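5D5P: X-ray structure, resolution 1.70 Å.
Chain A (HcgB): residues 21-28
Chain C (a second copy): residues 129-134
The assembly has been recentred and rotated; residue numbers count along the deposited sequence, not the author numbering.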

# COMPACT_ATOMS: atom_id res chain seq x y z
N GLY A 21 3.80 13.06 -14.85
CA GLY A 21 4.65 11.90 -14.70
C GLY A 21 5.70 12.16 -13.64
O GLY A 21 5.93 13.30 -13.23
N ASP A 22 6.36 11.09 -13.20
CA ASP A 22 7.48 11.24 -12.28
C ASP A 22 8.75 11.71 -12.98
O ASP A 22 8.83 11.74 -14.21
CB ASP A 22 7.73 9.92 -11.54
CG ASP A 22 6.46 9.33 -10.97
OD1 ASP A 22 5.43 10.04 -10.95
OD2 ASP A 22 6.50 8.17 -10.51
N LYS A 23 9.72 12.09 -12.16
CA LYS A 23 10.98 12.60 -12.67
C LYS A 23 12.13 11.77 -12.14
O LYS A 23 12.03 11.19 -11.06
CB LYS A 23 11.17 14.08 -12.30
CG LYS A 23 10.08 14.99 -12.82
CD LYS A 23 10.65 16.38 -13.03
CE LYS A 23 10.01 17.38 -12.10
NZ LYS A 23 8.79 17.99 -12.72
N ILE A 24 13.21 11.70 -12.91
CA ILE A 24 14.35 10.93 -12.46
C ILE A 24 14.92 11.52 -11.15
O ILE A 24 15.39 10.77 -10.30
CB ILE A 24 15.44 10.84 -13.56
CG1 ILE A 24 16.56 9.89 -13.12
CG2 ILE A 24 15.96 12.22 -13.94
CD1 ILE A 24 17.39 9.39 -14.27
N GLU A 25 14.82 12.84 -10.98
CA GLU A 25 15.28 13.48 -9.74
C GLU A 25 14.58 12.93 -8.50
O GLU A 25 15.20 12.81 -7.43
CB GLU A 25 15.07 15.00 -9.80
CG GLU A 25 15.96 15.70 -10.79
CD GLU A 25 15.33 15.90 -12.17
OE1 GLU A 25 14.45 15.11 -12.56
OE2 GLU A 25 15.75 16.85 -12.87
N GLU A 26 13.30 12.59 -8.63
CA GLU A 26 12.53 12.12 -7.49
C GLU A 26 12.99 10.73 -7.10
O GLU A 26 13.14 10.41 -5.92
CB GLU A 26 11.02 12.15 -7.81
CG GLU A 26 10.49 13.58 -7.97
CD GLU A 26 9.18 13.67 -8.76
OE1 GLU A 26 8.71 12.65 -9.30
OE2 GLU A 26 8.64 14.80 -8.89
N ILE A 27 13.27 9.91 -8.10
CA ILE A 27 13.81 8.58 -7.85
C ILE A 27 15.21 8.66 -7.23
O ILE A 27 15.52 7.96 -6.26
CB ILE A 27 13.86 7.77 -9.16
CG1 ILE A 27 12.43 7.39 -9.56
CG2 ILE A 27 14.72 6.51 -8.99
CD1 ILE A 27 11.80 6.47 -8.57
N ASP A 28 16.05 9.52 -7.79
CA ASP A 28 17.39 9.72 -7.29
C ASP A 28 17.36 10.14 -5.83
O ASP A 28 18.16 9.69 -5.03
CB ASP A 28 18.14 10.76 -8.14
CG ASP A 28 18.65 10.19 -9.47
OD1 ASP A 28 18.66 8.95 -9.63
OD2 ASP A 28 19.08 10.99 -10.35
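Chain C 129-134: PSSIIH

The segment Pro129(C) to His134(C) of chain C, a second copy of the same protein, packs against the start of a helix in chain A. Pro129(C) and Ser130(C) are extended; from Ser131(C) to Ile133(C) the backbone takes helical phi/psi values without the regular bonds of a helix, and His134(C) returns to an extended conformation. Within this turn the carbonyl O of Ser130(C) accepts from the N of Ile133(C) at 3.0 Å and from the N of His134(C) at 2.9 Å. The two backbones come nearest at Ile24(A) and Ile132(C), whose CA atoms are 6.4 Å apart.

Ile132(C) covers the most surface. Its CB points toward chain A, and with both chi angles in m its CD1 reaches the backbone that leads into the helix, 3.4 Å from the O of Asp22(A) and 3.8 Å from the N of Ile24(A). Its CG2 meets the helix itself, 4.2 Å from CG1 of Ile27(A) and 4.4 Å from CB of Ile24(A).

Asp22(A) provides the polar anchor. Its CA-to-CB bond points toward chain C, and OD2 accepts a hydrogen bond of 2.8 Å from OG of Ser130(C). That same OG accepts from the N of Ile132(C) at 3.1 Å, so the serine hydroxyl ties the turn to the carboxylate of the other chain. A water adds a second, looser link, donating a weak bond from its O to OD2 of Asp22(A) at 3.2 Å and accepting from the N of Ser131(C) at 3.3 Å.

Ile27(A), one turn into the helix and buried, completes the apolar side of the contact: its CG2 lies 4.2 Å from CD1 of Ile133(C), and its CD1 lies 4.4 Å from CB of Ser130(C).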

# COMPACT_ATOMS: atom_id res chain seq x y z
N PRO C 129 5.55 0.04 -10.29
CA PRO C 129 6.66 1.00 -10.26
C PRO C 129 6.33 2.30 -10.97
O PRO C 129 5.48 2.34 -11.85
CB PRO C 129 7.78 0.27 -11.04
CG PRO C 129 7.35 -1.13 -11.12
CD PRO C 129 5.87 -1.11 -11.15
N SER C 130 7.05 3.36 -10.59
CA SER C 130 7.06 4.60 -11.36
C SER C 130 7.36 4.31 -12.84
O SER C 130 8.05 3.34 -13.17
CB SER C 130 8.11 5.55 -10.76
OG SER C 130 8.43 6.59 -11.67
N SER C 131 6.83 5.14 -13.73
CA SER C 131 7.10 5.03 -15.17
C SER C 131 8.56 5.26 -15.51
O SER C 131 9.05 4.82 -16.55
CB SER C 131 6.27 6.04 -15.96
OG SER C 131 4.88 5.83 -15.76
N ILE C 132 9.27 5.95 -14.62
CA ILE C 132 10.70 6.19 -14.78
C ILE C 132 11.46 4.87 -14.70
O ILE C 132 12.45 4.65 -15.39
CB ILE C 132 11.22 7.19 -13.70
CG1 ILE C 132 10.57 8.57 -13.89
CG2 ILE C 132 12.75 7.30 -13.73
CD1 ILE C 132 11.14 9.37 -15.07
N ILE C 133 10.95 3.98 -13.84
CA ILE C 133 11.57 2.69 -13.58
C ILE C 133 11.08 1.66 -14.59
O ILE C 133 11.86 0.89 -15.15
CB ILE C 133 11.26 2.20 -12.15
CG1 ILE C 133 11.91 3.14 -11.13
CG2 ILE C 133 11.76 0.78 -11.94
CD1 ILE C 133 13.43 3.20 -11.24
N HIS C 134 9.78 1.69 -14.84
CA HIS C 134 9.19 0.73 -15.76
C HIS C 134 8.26 1.46 -16.72
O HIS C 134 7.24 2.02 -16.30
CB HIS C 134 8.44 -0.36 -14.99
CG HIS C 134 7.82 -1.40 -15.87
ND1 HIS C 134 8.56 -2.16 -16.75
CD2 HIS C 134 6.53 -1.79 -16.02
CE1 HIS C 134 7.76 -2.98 -17.40
NE2 HIS C 134 6.52 -2.78 -16.98
O HOH W 1 4.36 6.96 -12.57